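Local coordinates for protein xyloglucanase (Paenibacillus pabuli, PDB 2JEP) that hydrolyses xyloglucan, a polysaccharide of plant cell walls, as a glycoside hydrolase of family 5 with a TIM-barrel fold, at residues V90-N95 with H131-N136; E182-N187 with G226-I231; Q204-T209 with R220-P225. All coordinates share one frame; numbering follows the deposited sequence.

How the contacts relate
The three contacts belong to one eight-stranded parallel barrel. Contact 1 and contact 2 join loops at the C-terminal ends of neighbouring strands, 85-88 with 125-128 and 175-178 with 222-225, whereas contact 3 packs helix 193-211 on the outside of strand 222-225. Along the chain contact 1 closes first; contact 3 then lies nested within the loop that contact 2 closes, its segment 220-225 running directly into 226-231. Centres of contacts 1 and 2 are about 15 Å apart, and Y135 reaches E182 through a probable hydrogen bond. Contact 3 is about 17 Å from contact 2, centre to centre. Contacts 1 and 2 line the mouth, where TIM-barrel enzymes carry their active sites; contact 3 lies in the wall below.

Contact 1 of 3, residues V90-N95 with H131-N136; sequences VSYLNN and HGDGYN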
ATOM      1  N   VAL A  90       7.143   5.553  -0.829  1.00  6.60           N
ATOM      2  CA  VAL A  90       8.157   6.517  -1.238  1.00  6.35           C
ATOM      3  C   VAL A  90       7.505   7.873  -1.440  1.00  6.45           C
ATOM      4  O   VAL A  90       6.518   7.988  -2.174  1.00  7.07           O
ATOM      5  CB  VAL A  90       8.865   6.113  -2.549  1.00  6.55           C
ATOM      6  CG1 VAL A  90       9.996   7.109  -2.868  1.00  7.54           C
ATOM      7  CG2 VAL A  90       9.425   4.702  -2.471  1.00  8.20           C
ATOM      8  N   SER A  91       8.051   8.898  -0.785  1.00  6.39           N
ATOM      9  CA  SER A  91       7.641  10.278  -1.055  1.00  6.79           C
ATOM     10  C   SER A  91       8.690  10.990  -1.877  1.00  7.11           C
ATOM     11  O   SER A  91       9.862  10.629  -1.850  1.00  8.27           O
ATOM     12  CB  SER A  91       7.437  11.038   0.267  1.00  7.50           C
ATOM     13  OG  SER A  91       6.313  10.537   0.952  1.00  7.80           O
ATOM     14  N   TYR A  92       8.254  12.014  -2.608  1.00  7.69           N
ATOM     15  CA  TYR A  92       9.160  12.753  -3.497  1.00  7.42           C
ATOM     16  C   TYR A  92       9.206  14.218  -3.093  1.00  8.30           C
ATOM     17  O   TYR A  92      10.282  14.729  -2.761  1.00  9.01           O
ATOM     18  CB  TYR A  92       8.735  12.508  -4.956  1.00  7.29           C
ATOM     19  CG  TYR A  92       9.071  11.102  -5.400  1.00  7.13           C
ATOM     20  CD1 TYR A  92      10.305  10.796  -5.939  1.00  7.69           C
ATOM     21  CD2 TYR A  92       8.174  10.047  -5.210  1.00  7.02           C
ATOM     22  CE1 TYR A  92      10.646   9.513  -6.308  1.00  7.99           C
ATOM     23  CE2 TYR A  92       8.508   8.749  -5.558  1.00  7.29           C
ATOM     24  CZ  TYR A  92       9.746   8.481  -6.123  1.00  7.57           C
ATOM     25  OH  TYR A  92      10.113   7.198  -6.507  1.00  8.32           O
ATOM     26  N   LEU A  93       8.052  14.878  -3.110  1.00  8.41           N
ATOM     27  CA  LEU A  93       7.871  16.192  -2.488  1.00  9.47           C
ATOM     28  C   LEU A  93       8.936  17.183  -3.022  1.00 10.53           C
ATOM     29  O   LEU A  93       9.079  17.324  -4.244  1.00 10.44           O
ATOM     30  CB  LEU A  93       7.823  16.065  -0.963  1.00  9.53           C
ATOM     31  CG  LEU A  93       6.714  15.173  -0.397  1.00  9.82           C
ATOM     32  CD1 LEU A  93       6.931  14.894   1.090  1.00 10.24           C
ATOM     33  CD2 LEU A  93       5.373  15.801  -0.626  1.00 10.99           C
ATOM     34  N   ASN A  94       9.697  17.838  -2.138  1.00 10.65           N
ATOM     35  CA  ASN A  94      10.562  18.891  -2.642  0.50 11.08           C
ATOM     36  C   ASN A  94      11.840  18.330  -3.320  1.00 11.65           C
ATOM     37  O   ASN A  94      12.640  19.116  -3.841  1.00 14.01           O
ATOM     38  CB  ASN A  94      10.835  19.969  -1.558  0.50 10.23           C
ATOM     39  CG  ASN A  94       9.564  20.773  -1.119  0.50 12.05           C
ATOM     40  OD1 ASN A  94       8.540  20.835  -1.821  0.50 14.52           O
ATOM     41  ND2 ASN A  94       9.662  21.422   0.043  0.50 14.67           N
ATOM     42  N   ASN A  95      12.000  17.009  -3.371  0.50 10.80           N
ATOM     43  CA  ASN A  95      13.016  16.410  -4.222  0.50 10.42           C
ATOM     44  C   ASN A  95      12.639  16.400  -5.701  0.50 10.49           C
ATOM     45  O   ASN A  95      13.427  15.938  -6.515  0.50 10.55           O
ATOM     46  CB  ASN A  95      13.392  15.004  -3.757  0.50 10.35           C
ATOM     47  CG  ASN A  95      14.143  15.016  -2.455  0.50  9.98           C
ATOM     48  OD1 ASN A  95      14.510  16.078  -1.941  0.50  9.76           O
ATOM     49  ND2 ASN A  95      14.438  13.824  -1.942  0.50  9.68           N
ATOM     50  N   HIS A 131       3.769   8.440  -2.359  1.00  7.17           N
ATOM     51  CA  HIS A 131       3.039   8.256  -1.101  1.00  7.40           C
ATOM     52  C   HIS A 131       2.573   9.560  -0.453  1.00  7.75           C
ATOM     53  O   HIS A 131       1.388   9.948  -0.571  1.00  9.26           O
ATOM     54  CB  HIS A 131       3.907   7.397  -0.165  1.00  7.67           C
ATOM     55  CG  HIS A 131       3.168   6.783   0.976  1.00  7.61           C
ATOM     56  ND1 HIS A 131       2.703   5.482   0.950  1.00  8.42           N
ATOM     57  CD2 HIS A 131       2.829   7.282   2.189  1.00  8.61           C
ATOM     58  CE1 HIS A 131       2.123   5.208   2.105  1.00  9.31           C
ATOM     59  NE2 HIS A 131       2.168   6.287   2.869  1.00  9.32           N
ATOM     60  N   GLY A 132       3.479  10.281   0.204  1.00  7.35           N
ATOM     61  CA  GLY A 132       3.056  11.502   0.904  1.00  7.79           C
ATOM     62  C   GLY A 132       2.531  12.593  -0.023  1.00  7.79           C
ATOM     63  O   GLY A 132       1.735  13.446   0.375  1.00  8.12           O
ATOM     64  N   ASP A 133       3.013  12.572  -1.274  1.00  8.10           N
ATOM     65  CA  ASP A 133       2.721  13.619  -2.215  1.00  7.93           C
ATOM     66  C   ASP A 133       1.238  13.795  -2.493  1.00  8.08           C
ATOM     67  O   ASP A 133       0.830  14.860  -2.935  1.00  8.11           O
ATOM     68  CB  ASP A 133       3.414  13.334  -3.545  1.00  8.11           C
ATOM     69  CG  ASP A 133       4.915  13.177  -3.419  1.00  8.05           C
ATOM     70  OD1 ASP A 133       5.369  12.287  -2.664  1.00  8.46           O
ATOM     71  OD2 ASP A 133       5.655  13.959  -4.084  1.00  8.62           O
ATOM     72  N   GLY A 134       0.439  12.757  -2.281  1.00  7.64           N
ATOM     73  CA  GLY A 134      -0.986  12.827  -2.565  1.00  8.01           C
ATOM     74  C   GLY A 134      -1.881  13.340  -1.465  1.00  7.54           C
ATOM     75  O   GLY A 134      -3.093  13.443  -1.675  1.00  8.27           O
ATOM     76  N   TYR A 135      -1.297  13.696  -0.315  1.00  7.90           N
ATOM     77  CA  TYR A 135      -2.079  14.180   0.818  1.00  8.29           C
ATOM     78  C   TYR A 135      -2.134  15.700   0.937  1.00  8.74           C
ATOM     79  O   TYR A 135      -1.109  16.375   0.950  1.00  8.67           O
ATOM     80  CB  TYR A 135      -1.493  13.677   2.104  1.00  7.69           C
ATOM     81  CG  TYR A 135      -1.637  12.188   2.409  1.00  7.24           C
ATOM     82  CD1 TYR A 135      -2.880  11.621   2.611  1.00  6.94           C
ATOM     83  CD2 TYR A 135      -0.511  11.403   2.592  1.00  7.41           C
ATOM     84  CE1 TYR A 135      -3.012  10.277   2.946  1.00  7.11           C
ATOM     85  CE2 TYR A 135      -0.615  10.075   2.940  1.00  7.07           C
ATOM     86  CZ  TYR A 135      -1.864   9.511   3.127  1.00  7.43           C
ATOM     87  OH  TYR A 135      -1.943   8.180   3.494  1.00  8.08           O
ATOM     88  N   ASN A 136      -3.349  16.216   1.116  1.00  9.03           N
ATOM     89  CA  ASN A 136      -3.552  17.623   1.468  1.00 10.18           C
ATOM     90  C   ASN A 136      -2.828  17.994   2.757  1.00 11.48           C
ATOM     91  O   ASN A 136      -2.309  19.099   2.866  1.00 13.96           O
ATOM     92  CB  ASN A 136      -5.053  17.936   1.613  1.00 10.20           C
ATOM     93  CG  ASN A 136      -5.746  18.103   0.290  1.00  9.59           C
ATOM     94  OD1 ASN A 136      -6.330  17.135  -0.261  1.00 12.19           O
ATOM     95  ND2 ASN A 136      -5.689  19.285  -0.248  1.00  8.34           N
TER
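V90-L93 and H131-D133 form a buried, mainly polar loop-to-loop contact at the C-terminal end of the barrel, where the chain leaves the adjacent strands 85-88 and 125-128. Four hydrogen bonds run down the seam. Next to the strands, H131 N donates to V90 O at 2.8 Å. One residue further on, a side chain takes over from the backbone: S91 OG lies beside its own backbone N and accepts from G132 N at 2.9 Å, while the same hydroxyl is also hydrogen-bonded to the carbonyl of E53. The absence of a side chain at G132 matters, because a CB there would point at segment 90-95 and collide with S91 OG.

The carboxylate of D133 grips two consecutive N-H groups. Its OD1 receives Y92 N through the syn lone pair (2.9 Å, 163°), and its OD2 takes L93 N at 2.7 Å, also on the syn side but 29° out of the carboxylate plane. An extended chain would turn these two N-H groups in opposite directions; the backbone at Y92, with psi near -59°, brings both to face the aspartate. OD2 has a further partner in W142 NE1. L93 flanks the acid with its CD2 methyl, 3.8 Å from D133 CA, and the Y92 ring meets that of W108 on helix 106-120, the planes steeply inclined.

The H131 imidazole leaves the seam, hydrogen-bonds through ND1 to N129, and lies about 6 Å from a bound calcium ion. Three N-H donors around one buried carboxylate would probably favour its ionised form. The paired bonds to Y92 N and L93 N probably help hold the backbone bend at Y92-L93 against the neighbouring loop.

Contact 2 of 3, residues E182-N187 with G226-I231; sequences EVFDGN and GWNTNI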
ATOM      1  N   GLU A 182      -3.080   7.024  -0.896  1.00  6.01           N
ATOM      2  CA  GLU A 182      -4.435   7.313  -0.429  1.00  6.55           C
ATOM      3  C   GLU A 182      -4.784   8.725  -0.873  1.00  6.60           C
ATOM      4  O   GLU A 182      -4.288   9.708  -0.320  1.00  6.95           O
ATOM      5  CB  GLU A 182      -4.516   7.216   1.096  1.00  6.99           C
ATOM      6  CG  GLU A 182      -4.209   5.829   1.606  1.00  7.17           C
ATOM      7  CD  GLU A 182      -4.202   5.706   3.127  1.00  6.43           C
ATOM      8  OE1 GLU A 182      -4.165   6.746   3.839  1.00  8.15           O
ATOM      9  OE2 GLU A 182      -4.220   4.542   3.616  1.00  7.53           O
ATOM     10  N   VAL A 183      -5.575   8.791  -1.938  1.00  6.84           N
ATOM     11  CA  VAL A 183      -5.829  10.037  -2.684  1.00  7.08           C
ATOM     12  C   VAL A 183      -7.302  10.396  -2.554  1.00  7.36           C
ATOM     13  O   VAL A 183      -8.197   9.637  -2.934  1.00  7.89           O
ATOM     14  CB  VAL A 183      -5.360   9.859  -4.141  1.00  7.31           C
ATOM     15  CG1 VAL A 183      -5.829  10.974  -5.071  1.00  8.52           C
ATOM     16  CG2 VAL A 183      -3.817   9.766  -4.158  1.00  9.25           C
ATOM     17  N   PHE A 184      -7.539  11.549  -1.930  1.00  6.92           N
ATOM     18  CA  PHE A 184      -8.856  12.109  -1.738  1.00  7.76           C
ATOM     19  C   PHE A 184      -8.694  13.589  -1.384  1.00  8.73           C
ATOM     20  O   PHE A 184      -7.588  14.130  -1.510  1.00  8.83           O
ATOM     21  CB  PHE A 184      -9.708  11.319  -0.706  1.00  8.57           C
ATOM     22  CG  PHE A 184      -9.317  11.475   0.758  1.00  9.70           C
ATOM     23  CD1 PHE A 184      -8.001  11.461   1.210  1.00 10.65           C
ATOM     24  CD2 PHE A 184     -10.339  11.523   1.705  1.00 11.99           C
ATOM     25  CE1 PHE A 184      -7.723  11.576   2.599  1.00 11.75           C
ATOM     26  CE2 PHE A 184     -10.055  11.608   3.059  1.00 13.95           C
ATOM     27  CZ  PHE A 184      -8.749  11.645   3.498  1.00 12.89           C
ATOM     28  N   ASP A 185      -9.802  14.233  -0.997  1.00  9.31           N
ATOM     29  CA  ASP A 185      -9.824  15.651  -0.695  1.00 11.24           C
ATOM     30  C   ASP A 185      -9.807  15.917   0.806  1.00 13.33           C
ATOM     31  O   ASP A 185      -9.926  17.091   1.194  1.00 14.84           O
ATOM     32  CB  ASP A 185     -11.037  16.355  -1.334  1.00 10.15           C
ATOM     33  CG  ASP A 185     -12.370  15.816  -0.829  1.00 10.81           C
ATOM     34  OD1 ASP A 185     -12.348  14.856  -0.037  1.00 11.77           O
ATOM     35  OD2 ASP A 185     -13.415  16.386  -1.262  1.00 13.05           O
ATOM     36  N   GLY A 186      -9.689  14.881   1.641  1.00 14.25           N
ATOM     37  CA  GLY A 186      -9.795  15.057   3.104  1.00 15.62           C
ATOM     38  C   GLY A 186     -11.110  14.687   3.766  1.00 16.98           C
ATOM     39  O   GLY A 186     -11.175  14.593   5.019  1.00 18.40           O
ATOM     40  N   ASN A 187     -12.162  14.528   2.973  1.00 17.31           N
ATOM     41  CA  ASN A 187     -13.518  14.292   3.450  1.00 17.41           C
ATOM     42  C   ASN A 187     -13.800  12.798   3.391  1.00 17.41           C
ATOM     43  O   ASN A 187     -13.545  12.163   2.376  1.00 16.49           O
ATOM     44  CB  ASN A 187     -14.464  15.079   2.506  1.00 18.19           C
ATOM     45  CG  ASN A 187     -15.962  14.799   2.712  1.00 19.55           C
ATOM     46  OD1 ASN A 187     -16.380  13.934   3.483  1.00 20.17           O
ATOM     47  ND2 ASN A 187     -16.777  15.533   1.949  1.00 21.07           N
ATOM     48  N   GLY A 226      -8.622   3.231  -5.949  1.00  6.36           N
ATOM     49  CA  GLY A 226      -9.700   4.199  -6.014  1.00  6.64           C
ATOM     50  C   GLY A 226      -9.616   5.198  -4.871  1.00  6.64           C
ATOM     51  O   GLY A 226      -8.562   5.422  -4.284  1.00  8.59           O
ATOM     52  N   TRP A 227     -10.738   5.839  -4.583  1.00  6.44           N
ATOM     53  CA  TRP A 227     -10.807   6.960  -3.658  1.00  6.72           C
ATOM     54  C   TRP A 227     -10.397   6.567  -2.241  1.00  7.29           C
ATOM     55  O   TRP A 227     -11.045   5.723  -1.612  1.00  7.40           O
ATOM     56  CB  TRP A 227     -12.244   7.478  -3.635  1.00  7.14           C
ATOM     57  CG  TRP A 227     -12.465   8.719  -2.851  1.00  6.86           C
ATOM     58  CD1 TRP A 227     -12.898   8.826  -1.565  1.00  7.78           C
ATOM     59  CD2 TRP A 227     -12.347  10.055  -3.346  1.00  6.80           C
ATOM     60  NE1 TRP A 227     -13.048  10.140  -1.226  1.00  8.00           N
ATOM     61  CE2 TRP A 227     -12.708  10.924  -2.297  1.00  7.33           C
ATOM     62  CE3 TRP A 227     -11.967  10.607  -4.579  1.00  7.65           C
ATOM     63  CZ2 TRP A 227     -12.713  12.304  -2.434  1.00  8.15           C
ATOM     64  CZ3 TRP A 227     -11.972  11.970  -4.719  1.00  8.02           C
ATOM     65  CH2 TRP A 227     -12.339  12.811  -3.653  1.00  8.21           C
ATOM     66  N   ASN A 228      -9.333   7.201  -1.748  1.00  7.13           N
ATOM     67  CA  ASN A 228      -8.867   7.003  -0.368  1.00  7.16           C
ATOM     68  C   ASN A 228      -8.637   5.541  -0.017  1.00  7.10           C
ATOM     69  O   ASN A 228      -8.737   5.178   1.151  1.00  7.86           O
ATOM     70  CB  ASN A 228      -9.791   7.636   0.665  1.00  7.69           C
ATOM     71  CG  ASN A 228      -9.074   7.908   1.955  1.00  8.84           C
ATOM     72  OD1 ASN A 228      -7.842   8.108   1.967  1.00  9.07           O
ATOM     73  ND2 ASN A 228      -9.830   7.960   3.044  1.00 10.62           N
ATOM     74  N   THR A 229      -8.285   4.723  -0.999  1.00  6.67           N
ATOM     75  CA  THR A 229      -8.095   3.276  -0.813  1.00  6.28           C
ATOM     76  C   THR A 229      -9.284   2.619  -0.084  1.00  7.16           C
ATOM     77  O   THR A 229      -9.137   1.597   0.575  1.00  7.47           O
ATOM     78  CB  THR A 229      -6.748   2.898  -0.180  1.00  6.24           C
ATOM     79  OG1 THR A 229      -6.627   3.453   1.122  1.00  7.13           O
ATOM     80  CG2 THR A 229      -5.577   3.326  -1.057  1.00  7.10           C
ATOM     81  N   ASN A 230     -10.468   3.207  -0.262  1.00  7.29           N
ATOM     82  CA  ASN A 230     -11.659   2.767   0.465  1.00  7.50           C
ATOM     83  C   ASN A 230     -12.435   1.745  -0.367  1.00  7.40           C
ATOM     84  O   ASN A 230     -12.876   2.055  -1.490  1.00  8.05           O
ATOM     85  CB  ASN A 230     -12.520   4.003   0.747  1.00  8.20           C
ATOM     86  CG  ASN A 230     -13.776   3.703   1.501  1.00  9.57           C
ATOM     87  OD1 ASN A 230     -14.715   3.160   0.978  1.00  9.52           O
ATOM     88  ND2 ASN A 230     -13.796   4.105   2.746  1.00 15.85           N
ATOM     89  N   ILE A 231     -12.659   0.559   0.197  1.00  7.20           N
ATOM     90  CA  ILE A 231     -13.367  -0.494  -0.544  1.00  7.70           C
ATOM     91  C   ILE A 231     -14.739  -0.038  -1.055  1.00  8.59           C
ATOM     92  O   ILE A 231     -15.028  -0.139  -2.243  1.00  8.27           O
ATOM     93  CB  ILE A 231     -13.486  -1.779   0.306  1.00  7.56           C
ATOM     94  CG1 ILE A 231     -12.101  -2.460   0.410  1.00  8.50           C
ATOM     95  CG2 ILE A 231     -14.518  -2.739  -0.286  1.00  8.62           C
ATOM     96  CD1 ILE A 231     -12.033  -3.649   1.385  1.00  9.10           C
TER
HETATM   97  O   HOH W   1      -6.164   8.728   4.008  1.00 10.78           O
HETATM   98  O   HOH W   2      -6.269   6.339  -3.085  1.00  7.63           O
HETATM   99  O   HOH W   3     -15.052  12.421   0.033  1.00 15.04           O
HETATM  100  O   HOH W   4     -14.089   9.671   1.424  1.00 15.12           O
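Water 2 is gripped from both V183 and G226: it accepts from V183 N at 2.8 Å and donates to G226 O at 2.7 Å, with a weak third bond from T229 N. The carbonyl of V183 bonds directly to the other loop and accepts from N228 N at 2.9 Å.

Beyond this backbone link, F184 is sandwiched. With chi1 at 73°, F184 CG takes the crowded position between backbone N and carbonyl carbon, which lays the ring against the N228 amide. The two planes are 10° apart, with N228 OD1 3.4 Å from F184 CD1; G186 N lies over the centre of the opposite face. F184 CB makes a separate CH-pi contact over the indole of W227, 3.7 Å from the centroid of the five-membered ring. D185, folded into an Asx turn with N187 N, meets the indole edge through OD1. Water 4 joins W227 NE1 to N187 O.

Water 1 donates to both E182 OE1 and N228 OD1. E182 also bonds to Y135 and H264, and the stacked amide, linked to it through this water, probably helps hold the glutamate at the barrel mouth.

Contact 3 of 3, residues Q204-T209 with R220-P225; sequences QIFVDT and RWLLVP
F206 and V207 of helix 193-211 interlock with L222 and V224 of strand 222-225, in the return half of the beta-alpha-beta crossover from strand 175-178. Helix and strand segments run antiparallel at 173°, their axes 9.9 Å apart, close to the 10 Å expected of a helix packed on a sheet. L222 and V224, two residues apart, raise their side chains toward the helix, while L223 between them points away from it.

The F206 ring is the main bump. Its CG is anti to the backbone N (chi1 158°), which sends the ring down to the strand, where it drops into the dip over L223. There CE2 comes 3.7 Å from L222 CB and 4.0 Å from V224 CG1, and CZ lies 3.9 Å from L222 CD2. L222 answers as a bump on the strand: its two methyls part, CD2 against the ring and CD1 into the hollow beside V207, 4.0 Å from V207 CA and 4.2 Å from V207 CG2. F177 of the preceding strand and W161 of helix 150-167, the latter edge-to-face, add to the walls around the ring. An alanine in place of F206 would probably open a gap between L222 and V224 and deprive W161 of an aromatic partner. Since the side chains that meet are all hydrocarbon, shape and exclusion of water probably set how the helix sits on the barrel.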
ATOM      1  N   GLN A 204      -4.857   6.903 -15.223  1.00  6.71           N
ATOM      2  CA  GLN A 204      -4.687   6.710 -16.684  1.00  7.12           C
ATOM      3  C   GLN A 204      -3.353   7.253 -17.177  1.00  7.23           C
ATOM      4  O   GLN A 204      -2.661   6.628 -17.975  1.00  7.75           O
ATOM      5  CB  GLN A 204      -5.851   7.351 -17.436  1.00  7.34           C
ATOM      6  CG  GLN A 204      -5.844   6.985 -18.919  1.00  8.16           C
ATOM      7  CD  GLN A 204      -6.065   5.494 -19.106  1.00  7.88           C
ATOM      8  OE1 GLN A 204      -7.158   4.982 -18.824  1.00  9.53           O
ATOM      9  NE2 GLN A 204      -5.021   4.775 -19.522  1.00  9.35           N
ATOM     10  N   ILE A 205      -3.008   8.457 -16.723  1.00  6.96           N
ATOM     11  CA  ILE A 205      -1.706   9.062 -17.056  1.00  7.58           C
ATOM     12  C   ILE A 205      -0.554   8.175 -16.604  1.00  7.57           C
ATOM     13  O   ILE A 205       0.424   7.952 -17.351  1.00  7.95           O
ATOM     14  CB  ILE A 205      -1.588  10.487 -16.418  1.00  7.97           C
ATOM     15  CG1 ILE A 205      -2.560  11.451 -17.105  1.00 10.13           C
ATOM     16  CG2 ILE A 205      -0.157  11.031 -16.529  1.00  9.20           C
ATOM     17  CD1 ILE A 205      -2.879  12.702 -16.267  1.00 10.98           C
ATOM     18  N   PHE A 206      -0.653   7.683 -15.373  1.00  7.16           N
ATOM     19  CA  PHE A 206       0.361   6.766 -14.853  1.00  7.65           C
ATOM     20  C   PHE A 206       0.526   5.560 -15.770  1.00  7.48           C
ATOM     21  O   PHE A 206       1.647   5.221 -16.179  1.00  7.83           O
ATOM     22  CB  PHE A 206      -0.023   6.361 -13.417  1.00  7.37           C
ATOM     23  CG  PHE A 206       0.586   5.089 -12.940  1.00  6.75           C
ATOM     24  CD1 PHE A 206       1.906   5.034 -12.529  1.00  7.20           C
ATOM     25  CD2 PHE A 206      -0.179   3.936 -12.832  1.00  6.93           C
ATOM     26  CE1 PHE A 206       2.431   3.837 -12.014  1.00  7.35           C
ATOM     27  CE2 PHE A 206       0.340   2.771 -12.329  1.00  7.76           C
ATOM     28  CZ  PHE A 206       1.653   2.712 -11.927  1.00  7.73           C
ATOM     29  N   VAL A 207      -0.570   4.870 -16.059  1.00  7.41           N
ATOM     30  CA  VAL A 207      -0.476   3.647 -16.851  1.00  7.32           C
ATOM     31  C   VAL A 207       0.182   3.935 -18.205  1.00  8.00           C
ATOM     32  O   VAL A 207       1.156   3.289 -18.582  1.00  8.83           O
ATOM     33  CB  VAL A 207      -1.863   2.974 -17.023  1.00  7.78           C
ATOM     34  CG1 VAL A 207      -1.807   1.866 -18.088  1.00  8.09           C
ATOM     35  CG2 VAL A 207      -2.413   2.419 -15.660  1.00  8.22           C
ATOM     36  N   ASP A 208      -0.347   4.916 -18.917  1.00  8.16           N
ATOM     37  CA  ASP A 208       0.142   5.165 -20.269  1.00  8.74           C
ATOM     38  C   ASP A 208       1.572   5.691 -20.273  1.00  8.84           C
ATOM     39  O   ASP A 208       2.362   5.357 -21.157  1.00  9.95           O
ATOM     40  CB  ASP A 208      -0.744   6.167 -20.979  1.00  8.98           C
ATOM     41  CG  ASP A 208      -2.170   5.650 -21.231  1.00  9.93           C
ATOM     42  OD1 ASP A 208      -2.391   4.437 -21.291  1.00  9.88           O
ATOM     43  OD2 ASP A 208      -3.069   6.486 -21.410  1.00  9.92           O
ATOM     44  N   THR A 209       1.917   6.517 -19.287  1.00  8.40           N
ATOM     45  CA  THR A 209       3.272   7.030 -19.207  1.00  8.97           C
ATOM     46  C   THR A 209       4.263   5.909 -18.940  1.00  8.49           C
ATOM     47  O   THR A 209       5.307   5.818 -19.588  1.00  9.24           O
ATOM     48  CB  THR A 209       3.366   8.116 -18.092  1.00  8.71           C
ATOM     49  OG1 THR A 209       2.522   9.225 -18.429  1.00  9.83           O
ATOM     50  CG2 THR A 209       4.775   8.610 -17.897  1.00 10.00           C
ATOM     51  N   ARG A 220       5.000  -4.885 -17.127  1.00  9.34           N
ATOM     52  CA  ARG A 220       4.930  -5.194 -15.703  1.00  9.33           C
ATOM     53  C   ARG A 220       3.539  -4.938 -15.119  1.00  9.28           C
ATOM     54  O   ARG A 220       2.710  -4.250 -15.708  1.00  8.99           O
ATOM     55  CB  ARG A 220       6.002  -4.458 -14.925  1.00  9.79           C
ATOM     56  CG  ARG A 220       5.695  -3.030 -14.604  1.00 10.04           C
ATOM     57  CD  ARG A 220       6.731  -2.388 -13.662  1.00  9.01           C
ATOM     58  NE  ARG A 220       8.028  -2.253 -14.315  1.00  9.25           N
ATOM     59  CZ  ARG A 220       9.047  -3.098 -14.224  1.00  9.33           C
ATOM     60  NH1 ARG A 220       9.017  -4.155 -13.440  1.00  9.21           N
ATOM     61  NH2 ARG A 220      10.116  -2.884 -14.966  1.00  9.94           N
ATOM     62  N   TRP A 221       3.304  -5.488 -13.933  1.00  8.76           N
ATOM     63  CA  TRP A 221       2.081  -5.207 -13.210  1.00  9.27           C
ATOM     64  C   TRP A 221       2.098  -3.802 -12.620  1.00  7.99           C
ATOM     65  O   TRP A 221       3.099  -3.350 -12.052  1.00  8.20           O
ATOM     66  CB  TRP A 221       1.897  -6.229 -12.098  1.00  9.91           C
ATOM     67  CG  TRP A 221       1.611  -7.591 -12.602  1.00 10.61           C
ATOM     68  CD1 TRP A 221       2.514  -8.590 -12.871  1.00 12.44           C
ATOM     69  CD2 TRP A 221       0.327  -8.125 -12.899  1.00 10.61           C
ATOM     70  NE1 TRP A 221       1.853  -9.699 -13.330  1.00 12.14           N
ATOM     71  CE2 TRP A 221       0.511  -9.442 -13.361  1.00 10.67           C
ATOM     72  CE3 TRP A 221      -0.961  -7.605 -12.862  1.00 10.15           C
ATOM     73  CZ2 TRP A 221      -0.562 -10.261 -13.742  1.00 12.26           C
ATOM     74  CZ3 TRP A 221      -2.020  -8.418 -13.255  1.00 11.73           C
ATOM     75  CH2 TRP A 221      -1.804  -9.728 -13.687  1.00 11.82           C
ATOM     76  N   LEU A 222       0.953  -3.128 -12.734  1.00  8.14           N
ATOM     77  CA  LEU A 222       0.758  -1.783 -12.217  1.00  8.11           C
ATOM     78  C   LEU A 222      -0.450  -1.780 -11.295  1.00  7.65           C
ATOM     79  O   LEU A 222      -1.513  -2.281 -11.659  1.00  9.80           O
ATOM     80  CB  LEU A 222       0.498  -0.827 -13.373  1.00  8.14           C
ATOM     81  CG  LEU A 222       1.566  -0.776 -14.477  1.00  8.10           C
ATOM     82  CD1 LEU A 222       1.152   0.209 -15.570  1.00  9.18           C
ATOM     83  CD2 LEU A 222       2.919  -0.439 -13.921  1.00  8.44           C
ATOM     84  N   LEU A 223      -0.273  -1.220 -10.098  1.00  6.18           N
ATOM     85  CA  LEU A 223      -1.273  -1.231  -9.040  1.00  6.62           C
ATOM     86  C   LEU A 223      -1.883   0.169  -8.918  1.00  6.54           C
ATOM     87  O   LEU A 223      -1.139   1.143  -8.819  1.00  6.61           O
ATOM     88  CB  LEU A 223      -0.600  -1.635  -7.727  1.00  6.77           C
ATOM     89  CG  LEU A 223      -1.401  -1.633  -6.426  1.00  7.07           C
ATOM     90  CD1 LEU A 223      -2.540  -2.652  -6.525  1.00  6.70           C
ATOM     91  CD2 LEU A 223      -0.538  -1.933  -5.234  1.00  8.32           C
ATOM     92  N   VAL A 224      -3.218   0.249  -8.946  1.00  6.64           N
ATOM     93  CA  VAL A 224      -3.931   1.512  -8.883  1.00  6.67           C
ATOM     94  C   VAL A 224      -5.030   1.435  -7.822  1.00  6.38           C
ATOM     95  O   VAL A 224      -5.712   0.418  -7.707  1.00  6.68           O
ATOM     96  CB  VAL A 224      -4.535   1.939 -10.254  1.00  6.74           C
ATOM     97  CG1 VAL A 224      -3.413   2.075 -11.274  1.00  7.50           C
ATOM     98  CG2 VAL A 224      -5.614   0.975 -10.750  1.00  8.37           C
ATOM     99  N   PRO A 225      -5.217   2.518  -7.054  1.00  6.19           N
ATOM    100  CA  PRO A 225      -6.323   2.586  -6.139  1.00  6.36           C
ATOM    101  C   PRO A 225      -7.509   3.368  -6.662  1.00  6.31           C
ATOM    102  O   PRO A 225      -7.397   4.098  -7.637  1.00  7.24           O
ATOM    103  CB  PRO A 225      -5.710   3.365  -4.974  1.00  6.77           C
ATOM    104  CG  PRO A 225      -4.875   4.403  -5.689  1.00  6.58           C
ATOM    105  CD  PRO A 225      -4.353   3.704  -6.928  1.00  6.44           C
TER